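Local coordinates for sporulation-control protein spo0M (Bacillus subtilis, PDB 5CL2), which controls the expression of spo0A and is required for cells to pass the morphological stage 0 of sporulation, at residues V31-G36 with T110-Q115; A66-F71 with T92-T97. All coordinates share one frame; numbering follows the deposited sequence.

Contact 1 (V31-G36 with T110-Q115); sequences VHVKGG and TDLDIQ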
loop_
_atom_site.group_PDB
_atom_site.type_symbol
_atom_site.label_atom_id
_atom_site.label_comp_id
_atom_site.label_asym_id
_atom_site.label_seq_id
_atom_site.Cartn_x
_atom_site.Cartn_y
_atom_site.Cartn_z
ATOM N N VAL A 31 -26.153 1.223 -12.070
ATOM C CA VAL A 31 -26.937 1.728 -10.948
ATOM C C VAL A 31 -28.310 2.241 -11.466
ATOM O O VAL A 31 -28.362 3.169 -12.263
ATOM C CB VAL A 31 -26.211 2.876 -10.225
ATOM C CG1 VAL A 31 -27.016 3.351 -9.022
ATOM C CG2 VAL A 31 -24.789 2.445 -9.797
ATOM N N HIS A 32 -29.408 1.635 -11.026
ATOM C CA HIS A 32 -30.755 2.121 -11.357
ATOM C C HIS A 32 -31.330 2.975 -10.240
ATOM O O HIS A 32 -31.307 2.585 -9.073
ATOM C CB HIS A 32 -31.690 0.959 -11.647
ATOM C CG HIS A 32 -31.221 0.097 -12.777
ATOM N ND1 HIS A 32 -31.525 0.362 -14.090
ATOM C CD2 HIS A 32 -30.445 -1.011 -12.778
ATOM C CE1 HIS A 32 -30.970 -0.559 -14.860
ATOM N NE2 HIS A 32 -30.306 -1.405 -14.083
ATOM N N VAL A 33 -31.823 4.156 -10.596
ATOM C CA VAL A 33 -32.398 5.054 -9.608
ATOM C C VAL A 33 -33.853 5.376 -10.018
ATOM O O VAL A 33 -34.145 5.570 -11.202
ATOM C CB VAL A 33 -31.560 6.334 -9.479
ATOM C CG1 VAL A 33 -31.976 7.112 -8.263
ATOM C CG2 VAL A 33 -30.090 5.983 -9.349
ATOM N N LYS A 34 -34.771 5.375 -9.056
ATOM C CA LYS A 34 -36.167 5.710 -9.328
ATOM C C LYS A 34 -36.627 6.797 -8.363
ATOM O O LYS A 34 -36.458 6.667 -7.154
ATOM C CB LYS A 34 -37.070 4.472 -9.233
ATOM C CG LYS A 34 -38.577 4.742 -9.575
ATOM C CD LYS A 34 -39.384 3.421 -9.672
ATOM C CE LYS A 34 -40.759 3.606 -10.353
ATOM N NZ LYS A 34 -40.740 4.421 -11.601
ATOM N N GLY A 35 -37.174 7.892 -8.883
ATOM C CA GLY A 35 -37.521 8.987 -7.996
ATOM C C GLY A 35 -38.682 8.586 -7.111
ATOM O O GLY A 35 -39.454 7.687 -7.449
ATOM N N GLY A 36 -38.810 9.240 -5.966
ATOM C CA GLY A 36 -39.918 8.927 -5.102
ATOM C C GLY A 36 -41.084 9.822 -5.466
ATOM O O GLY A 36 -41.152 10.346 -6.569
ATOM N N THR A 110 -23.456 0.579 -2.737
ATOM C CA THR A 110 -23.891 1.769 -3.435
ATOM C C THR A 110 -24.327 2.787 -2.403
ATOM O O THR A 110 -25.118 2.483 -1.515
ATOM C CB THR A 110 -25.040 1.463 -4.406
ATOM O OG1 THR A 110 -24.610 0.476 -5.354
ATOM C CG2 THR A 110 -25.479 2.735 -5.159
ATOM N N ASP A 111 -23.760 3.980 -2.509
ATOM C CA ASP A 111 -24.112 5.122 -1.678
ATOM C C ASP A 111 -24.733 6.220 -2.559
ATOM O O ASP A 111 -24.041 6.855 -3.351
ATOM C CB ASP A 111 -22.844 5.612 -0.943
ATOM C CG ASP A 111 -23.051 6.902 -0.165
ATOM O OD1 ASP A 111 -24.185 7.179 0.310
ATOM O OD2 ASP A 111 -22.044 7.627 0.011
ATOM N N LEU A 112 -26.036 6.442 -2.428
ATOM C CA LEU A 112 -26.688 7.543 -3.150
ATOM C C LEU A 112 -26.997 8.649 -2.146
ATOM O O LEU A 112 -27.840 8.486 -1.273
ATOM C CB LEU A 112 -27.963 7.065 -3.870
ATOM C CG LEU A 112 -28.864 8.092 -4.554
ATOM C CD1 LEU A 112 -29.382 7.590 -5.897
ATOM C CD2 LEU A 112 -30.018 8.406 -3.678
ATOM N N ASP A 113 -26.286 9.761 -2.261
ATOM C CA ASP A 113 -26.382 10.820 -1.275
ATOM C C ASP A 113 -27.421 11.825 -1.751
ATOM O O ASP A 113 -27.348 12.319 -2.868
ATOM C CB ASP A 113 -25.009 11.468 -1.047
ATOM C CG ASP A 113 -25.024 12.542 0.027
ATOM O OD1 ASP A 113 -25.886 13.445 -0.022
ATOM O OD2 ASP A 113 -24.162 12.488 0.926
ATOM N N ILE A 114 -28.405 12.089 -0.902
ATOM C CA ILE A 114 -29.496 12.988 -1.247
ATOM C C ILE A 114 -29.371 14.198 -0.359
ATOM O O ILE A 114 -29.152 14.066 0.852
ATOM C CB ILE A 114 -30.884 12.340 -1.048
ATOM C CG1 ILE A 114 -31.084 11.185 -2.023
ATOM C CG2 ILE A 114 -32.006 13.367 -1.235
ATOM C CD1 ILE A 114 -32.362 10.390 -1.770
ATOM N N GLN A 115 -29.477 15.384 -0.940
ATOM C CA GLN A 115 -29.342 16.553 -0.097
ATOM C C GLN A 115 -30.632 16.797 0.684
ATOM O O GLN A 115 -31.685 17.044 0.122
ATOM C CB GLN A 115 -28.984 17.779 -0.933
ATOM C CG GLN A 115 -28.826 19.013 -0.089
ATOM C CD GLN A 115 -28.408 20.202 -0.893
ATOM O OE1 GLN A 115 -29.007 20.509 -1.916
ATOM N NE2 GLN A 115 -27.367 20.891 -0.435
#
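Val33 and Leu112 reach toward each other tip to tip in the core of a beta sandwich, consistent with the arrestin-like family to which this protein is related. The leucine methyl CD1 sits 3.5 Å from Val33 CG1, and the other valine methyl, CG2, lies 3.9 Å from that same CD1, which makes the meeting two methyls against one. The first torsions aim them at each other: Val33 has CG1 opposite its backbone nitrogen (chi1 -168°), and Leu112 places CG likewise (chi1 174°). Two residues back along each strand, Val31 and Thr110 meet more loosely, with CG1 of the valine 4.2 Å from CG2 of the threonine. All four residues are buried. Their CA atoms stay well apart, 9.0 Å from Val33 to Leu112, because the strands belong to facing sheets and are joined here through side chains alone.

Around this apolar seam, Val33 also packs on Ile45 of the Leu112 sheet and on Phe87 of its own, while Val31 rests on Val12 and Phe89. Thr110 is the residue with two characters. Its methyl serves the core, whereas its hydroxyl is hydrogen-bonded to a residue of the sodium site that Thr14, Asp122 and Asp124 form; the bond joins Thr110 OG1 to Thr14 OG1.

Contact 2 (A66-F71 with T92-T97); sequences ATIHSF and TLPLDT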
loop_
_atom_site.group_PDB
_atom_site.type_symbol
_atom_site.label_atom_id
_atom_site.label_comp_id
_atom_site.label_asym_id
_atom_site.label_seq_id
_atom_site.Cartn_x
_atom_site.Cartn_y
_atom_site.Cartn_z
ATOM N N ALA A 66 -13.619 -2.268 6.102
ATOM C CA ALA A 66 -12.488 -1.684 5.373
ATOM C C ALA A 66 -12.819 -1.464 3.913
ATOM O O ALA A 66 -13.371 -2.360 3.263
ATOM C CB ALA A 66 -11.265 -2.574 5.491
ATOM N N THR A 67 -12.434 -0.303 3.392
ATOM C CA THR A 67 -12.732 0.043 2.009
ATOM C C THR A 67 -11.603 -0.363 1.076
ATOM O O THR A 67 -10.488 0.131 1.193
ATOM C CB THR A 67 -13.015 1.559 1.890
ATOM O OG1 THR A 67 -14.155 1.885 2.699
ATOM C CG2 THR A 67 -13.291 1.960 0.457
ATOM N N ILE A 68 -11.889 -1.271 0.148
ATOM C CA ILE A 68 -10.894 -1.753 -0.815
ATOM C C ILE A 68 -10.726 -0.803 -1.999
ATOM O O ILE A 68 -9.615 -0.599 -2.535
ATOM C CB ILE A 68 -11.282 -3.139 -1.343
ATOM C CG1 ILE A 68 -11.266 -4.162 -0.216
ATOM C CG2 ILE A 68 -10.334 -3.601 -2.408
ATOM C CD1 ILE A 68 -11.948 -5.468 -0.588
ATOM N N HIS A 69 -11.851 -0.268 -2.457
ATOM C CA HIS A 69 -11.845 0.649 -3.589
ATOM C C HIS A 69 -13.050 1.544 -3.514
ATOM O O HIS A 69 -14.104 1.136 -3.020
ATOM C CB HIS A 69 -11.830 -0.120 -4.894
ATOM C CG HIS A 69 -11.816 0.748 -6.113
ATOM N ND1 HIS A 69 -10.771 1.610 -6.381
ATOM C CD2 HIS A 69 -12.677 0.859 -7.130
ATOM C CE1 HIS A 69 -11.005 2.223 -7.529
ATOM N NE2 HIS A 69 -12.162 1.793 -8.005
ATOM N N SER A 70 -12.917 2.760 -4.014
ATOM C CA SER A 70 -14.025 3.694 -3.981
ATOM C C SER A 70 -13.925 4.585 -5.207
ATOM O O SER A 70 -12.823 4.913 -5.616
ATOM C CB SER A 70 -13.991 4.498 -2.681
ATOM O OG SER A 70 -15.040 5.429 -2.635
ATOM N N PHE A 71 -15.060 4.904 -5.837
ATOM C CA PHE A 71 -15.101 5.863 -6.942
ATOM C C PHE A 71 -16.512 6.440 -7.148
ATOM O O PHE A 71 -17.503 5.864 -6.692
ATOM C CB PHE A 71 -14.604 5.215 -8.240
ATOM C CG PHE A 71 -15.605 4.315 -8.885
ATOM C CD1 PHE A 71 -15.819 3.042 -8.394
ATOM C CD2 PHE A 71 -16.342 4.749 -9.979
ATOM C CE1 PHE A 71 -16.757 2.205 -8.991
ATOM C CE2 PHE A 71 -17.275 3.924 -10.584
ATOM C CZ PHE A 71 -17.494 2.651 -10.085
ATOM N N THR A 92 -11.965 -1.699 -12.056
ATOM C CA THR A 92 -11.134 -2.869 -11.971
ATOM C C THR A 92 -10.999 -3.297 -10.527
ATOM O O THR A 92 -10.730 -2.472 -9.653
ATOM C CB THR A 92 -9.765 -2.595 -12.578
ATOM O OG1 THR A 92 -9.954 -2.067 -13.894
ATOM C CG2 THR A 92 -8.939 -3.874 -12.649
ATOM N N LEU A 93 -11.199 -4.588 -10.288
ATOM C CA LEU A 93 -10.972 -5.190 -8.979
ATOM C C LEU A 93 -9.486 -5.109 -8.663
ATOM O O LEU A 93 -8.673 -5.715 -9.368
ATOM C CB LEU A 93 -11.439 -6.639 -8.989
ATOM C CG LEU A 93 -12.175 -7.227 -7.792
ATOM C CD1 LEU A 93 -13.523 -6.584 -7.652
ATOM C CD2 LEU A 93 -12.312 -8.739 -7.936
ATOM N N PRO A 94 -9.125 -4.367 -7.603
ATOM C CA PRO A 94 -7.713 -4.239 -7.192
ATOM C C PRO A 94 -7.073 -5.608 -6.969
ATOM O O PRO A 94 -7.784 -6.548 -6.627
ATOM C CB PRO A 94 -7.784 -3.447 -5.882
ATOM C CG PRO A 94 -9.101 -2.659 -6.005
ATOM C CD PRO A 94 -10.046 -3.551 -6.783
ATOM N N LEU A 95 -5.768 -5.731 -7.187
ATOM C CA LEU A 95 -5.095 -7.024 -7.030
ATOM C C LEU A 95 -4.985 -7.495 -5.579
ATOM O O LEU A 95 -4.707 -8.677 -5.325
ATOM C CB LEU A 95 -3.700 -6.968 -7.658
ATOM C CG LEU A 95 -3.710 -6.875 -9.185
ATOM C CD1 LEU A 95 -2.295 -6.867 -9.782
ATOM C CD2 LEU A 95 -4.518 -8.031 -9.742
ATOM N N ASP A 96 -5.183 -6.594 -4.622
ATOM C CA ASP A 96 -5.135 -6.997 -3.210
ATOM C C ASP A 96 -6.548 -7.302 -2.656
ATOM O O ASP A 96 -6.713 -7.437 -1.443
ATOM C CB ASP A 96 -4.428 -5.935 -2.345
ATOM C CG ASP A 96 -4.940 -4.529 -2.639
ATOM O OD1 ASP A 96 -5.852 -4.441 -3.482
ATOM O OD2 ASP A 96 -4.483 -3.531 -2.020
ATOM N N THR A 97 -7.567 -7.338 -3.522
ATOM C CA THR A 97 -8.898 -7.809 -3.117
ATOM C C THR A 97 -8.815 -9.240 -2.578
ATOM O O THR A 97 -8.313 -10.126 -3.273
ATOM C CB THR A 97 -9.899 -7.794 -4.302
ATOM O OG1 THR A 97 -9.999 -6.475 -4.835
ATOM C CG2 THR A 97 -11.278 -8.266 -3.866
#
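Ile68 turns its CG2 branch opposite the backbone nitrogen (CG1 at chi1 -64°), which lays that methyl against Pro94 and Thr97 at once. On the facing loop, Thr97 keeps OG1 beside its own backbone nitrogen (chi1 -58°), and the hydroxyl can thus fold back onto the turn it ends. Ile68 CG2 lies 3.8 Å from Thr97 OG1, the two side chains crossing at about a right angle. The proline comes in obliquely, with Pro94 CG 3.9 Å from Ile68 CG2. Pro94 CG is also 3.9 Å from His69 CB, so that one proline carbon touches two consecutive residues.

Residues 94-97 form a type I beta turn, and the carbonyl of Pro94 is gripped twice from one face. Thr97 N donates to Pro94 O at 3.2 Å, and Thr97 OG1 donates to that same Pro94 O at 2.9 Å, with a C=O...OG1 angle of 127° and the hydroxyl tilted out of the carbonyl plane. A valine in place of Thr97 would lose the OG1 bond to Pro94 O, so that the turn is likely to rely on the Thr97 N bond and the side chain to be freer to rotate.

Arg162, on a loop of the C-terminal half, ties the two segments together by donating NH2 to Ile68 O and forming a salt bridge with Asp96 through NE. Gln160 of the second subunit packs on Pro94 and accepts a hydrogen bond from Leu95 N. The other segment has its own irregularity: both Ile68 and His69 make backbone hydrogen bonds to Leu49, and the chain turns a corner there. The arrangement is thus a tight turn packed against a classic beta bulge in strand 60-79, at the margin of its sheet.

Both contacts involve the sheet that holds strands 106-114 and 60-79, yet they use it differently. Contact 1 is interior: methyl groups from the two facing sheets meet, its centre about 27 Å from the centre of the chain, with the sodium site close by. Contact 2 is partly buried, its centre about 8 Å from that of the chain, where the sandwich approaches the C-terminal half and the second subunit; there the apolar touch is framed by a twice-bonded turn carbonyl and an arginine that bridges the two segments. The nearest atoms of contacts 1 and 2 are about 7 Å apart, without touching. Along the chain, both segments of contact 2 fall between those of contact 1.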